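Local coordinates for protein caprin-1 (Homo sapiens, PDB 4WBP) that binds mRNAs to regulate their transport, translation and stability and, with G3BP1 and G3BP2, promotes the formation of cytoplasmic stress granules, at residues A[56-61]-A[93-98]. Residues are numbered along the deposited sequence; the frame is centred on the assembly and turned at random.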
loop_
_atom_site.group_PDB
_atom_site.type_symbol
_atom_site.label_atom_id
_atom_site.label_comp_id
_atom_site.label_asym_id
_atom_site.label_seq_id
_atom_site.Cartn_x
_atom_site.Cartn_y
_atom_site.Cartn_z
ATOM N N ASP A 56 -0.686 -16.440 3.549
ATOM C CA ASP A 56 0.441 -16.212 4.447
ATOM C C ASP A 56 1.724 -16.107 3.631
ATOM O O ASP A 56 2.582 -15.265 3.900
ATOM C CB ASP A 56 0.571 -17.367 5.441
ATOM C CG ASP A 56 -0.606 -17.462 6.394
ATOM O OD1 ASP A 56 -1.189 -16.412 6.733
ATOM O OD2 ASP A 56 -0.953 -18.591 6.801
ATOM N N GLU A 57 1.839 -16.975 2.630
ATOM C CA GLU A 57 3.019 -17.047 1.775
ATOM C C GLU A 57 3.142 -15.869 0.807
ATOM O O GLU A 57 4.238 -15.355 0.574
ATOM C CB GLU A 57 2.994 -18.354 0.982
ATOM C CG GLU A 57 4.360 -18.963 0.743
ATOM C CD GLU A 57 4.966 -19.533 2.010
ATOM O OE1 GLU A 57 4.201 -20.022 2.871
ATOM O OE2 GLU A 57 6.206 -19.489 2.149
ATOM N N PHE A 58 2.007 -15.445 0.258
ATOM C CA PHE A 58 1.948 -14.319 -0.673
ATOM C C PHE A 58 2.227 -13.003 0.039
ATOM O O PHE A 58 2.862 -12.091 -0.520
ATOM C CB PHE A 58 0.568 -14.279 -1.339
ATOM C CG PHE A 58 0.399 -13.170 -2.338
ATOM C CD1 PHE A 58 0.811 -13.333 -3.649
ATOM C CD2 PHE A 58 -0.197 -11.974 -1.973
ATOM C CE1 PHE A 58 0.647 -12.319 -4.576
ATOM C CE2 PHE A 58 -0.367 -10.956 -2.893
ATOM C CZ PHE A 58 0.056 -11.129 -4.198
ATOM N N TYR A 59 1.738 -12.909 1.273
ATOM C CA TYR A 59 1.958 -11.731 2.093
ATOM C C TYR A 59 3.435 -11.396 2.221
ATOM O O TYR A 59 3.814 -10.226 2.175
ATOM C CB TYR A 59 1.378 -11.938 3.490
ATOM C CG TYR A 59 1.753 -10.823 4.427
ATOM C CD1 TYR A 59 1.209 -9.563 4.273
ATOM C CD2 TYR A 59 2.671 -11.020 5.444
ATOM C CE1 TYR A 59 1.549 -8.534 5.107
ATOM C CE2 TYR A 59 3.021 -9.990 6.285
ATOM C CZ TYR A 59 2.453 -8.751 6.107
ATOM O OH TYR A 59 2.792 -7.717 6.939
ATOM N N LYS A 60 4.259 -12.424 2.394
ATOM C CA LYS A 60 5.703 -12.248 2.464
ATOM C C LYS A 60 6.250 -11.640 1.182
ATOM O O LYS A 60 7.178 -10.833 1.209
ATOM C CB LYS A 60 6.398 -13.571 2.758
ATOM C CG LYS A 60 6.356 -13.969 4.214
ATOM C CD LYS A 60 7.017 -15.315 4.419
ATOM C CE LYS A 60 7.164 -15.622 5.891
ATOM N NZ LYS A 60 7.845 -16.928 6.123
ATOM N N LEU A 61 5.675 -12.051 0.058
ATOM C CA LEU A 61 6.143 -11.596 -1.240
ATOM C C LEU A 61 5.793 -10.134 -1.458
ATOM O O LEU A 61 6.602 -9.377 -1.993
ATOM C CB LEU A 61 5.530 -12.441 -2.357
ATOM C CG LEU A 61 5.818 -13.942 -2.323
ATOM C CD1 LEU A 61 5.110 -14.637 -3.473
ATOM C CD2 LEU A 61 7.314 -14.199 -2.373
ATOM N N PRO A 93 2.875 -18.658 -12.395
ATOM C CA PRO A 93 3.035 -19.374 -11.124
ATOM C C PRO A 93 3.437 -18.471 -9.961
ATOM O O PRO A 93 4.268 -17.574 -10.114
ATOM C CB PRO A 93 4.150 -20.384 -11.427
ATOM C CG PRO A 93 4.859 -19.833 -12.621
ATOM C CD PRO A 93 3.807 -19.140 -13.426
ATOM N N VAL A 94 2.831 -18.726 -8.806
ATOM C CA VAL A 94 3.158 -18.036 -7.565
ATOM C C VAL A 94 2.639 -18.854 -6.382
ATOM O O VAL A 94 1.526 -19.376 -6.428
ATOM C CB VAL A 94 2.576 -16.599 -7.537
ATOM C CG1 VAL A 94 1.062 -16.615 -7.720
ATOM C CG2 VAL A 94 2.968 -15.878 -6.255
ATOM N N CYS A 95 3.460 -18.985 -5.342
ATOM C CA CYS A 95 3.118 -19.782 -4.161
ATOM C C CYS A 95 2.709 -21.223 -4.477
ATOM O O CYS A 95 1.999 -21.855 -3.697
ATOM C CB CYS A 95 2.010 -19.101 -3.351
ATOM S SG CYS A 95 2.384 -17.411 -2.841
ATOM N N GLY A 96 3.159 -21.740 -5.616
ATOM C CA GLY A 96 2.825 -23.096 -6.010
ATOM C C GLY A 96 1.477 -23.161 -6.703
ATOM O O GLY A 96 0.929 -24.240 -6.923
ATOM N N THR A 97 0.948 -21.992 -7.050
ATOM C CA THR A 97 -0.353 -21.887 -7.698
ATOM C C THR A 97 -0.331 -20.705 -8.663
ATOM O O THR A 97 0.733 -20.319 -9.142
ATOM C CB THR A 97 -1.501 -21.738 -6.671
ATOM O OG1 THR A 97 -2.695 -21.309 -7.337
ATOM C CG2 THR A 97 -1.142 -20.727 -5.594
ATOM N N THR A 98 -1.494 -20.131 -8.952
ATOM C CA THR A 98 -1.562 -18.996 -9.867
ATOM C C THR A 98 -2.140 -17.756 -9.193
ATOM O O THR A 98 -2.821 -17.857 -8.171
ATOM C CB THR A 98 -2.428 -19.325 -11.100
ATOM O OG1 THR A 98 -3.793 -19.487 -10.698
ATOM C CG2 THR A 98 -1.939 -20.598 -11.782
#
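The ring of Phe-58 meets the 93-98 hairpin at its edge: CG2 of Val-94 and SG of Cys-95 both lie near the ring plane, so neither is stacked on a face. Phe-58 CD1 stands 4.2 Å from Val-94 CG2. With CG anti to the backbone N (chi1 -179°), the ring extends off the helix among Leu-86 of helix 77-88 and Tyr-99 and Leu-102 of helix 99-112, two residues that also touch Val-94. Beside the ring, Leu-61 also reaches Val-94 CG2, its CD1 at 3.7 Å, as the two side chains run past each other in opposite directions.

Cys-95 makes the broadest contact of the hairpin with the helix. Its SG rests over the helix backbone, 3.7 Å from Phe-58 N, 3.9 Å from Phe-58 CB and 4.0 Å from Glu-57 CB, while Leu-61 CD1 closes in from one turn further along at 3.9 Å. Glu-57 meets it mainly through CB, while its carboxylate leads away from the hairpin.

A type I' turn from Val-94 to Thr-97 presents these groups, closed by the hydrogen bond from Thr-97 N to Val-94 O (2.8 Å), with Val-94 N bonded back to Thr-97 O (2.7 Å). Within the Caprin-1 dimerization domain, the hairpin leading into helix 99-112 is thus packed on helix 49-62 inside one subunit, no other chain of the assembly touching either segment. The 176 Å² buried between them includes neither hydrogen bond nor salt bridge, so the fit rests on the shape of sulfur, methyl and ring-edge groups.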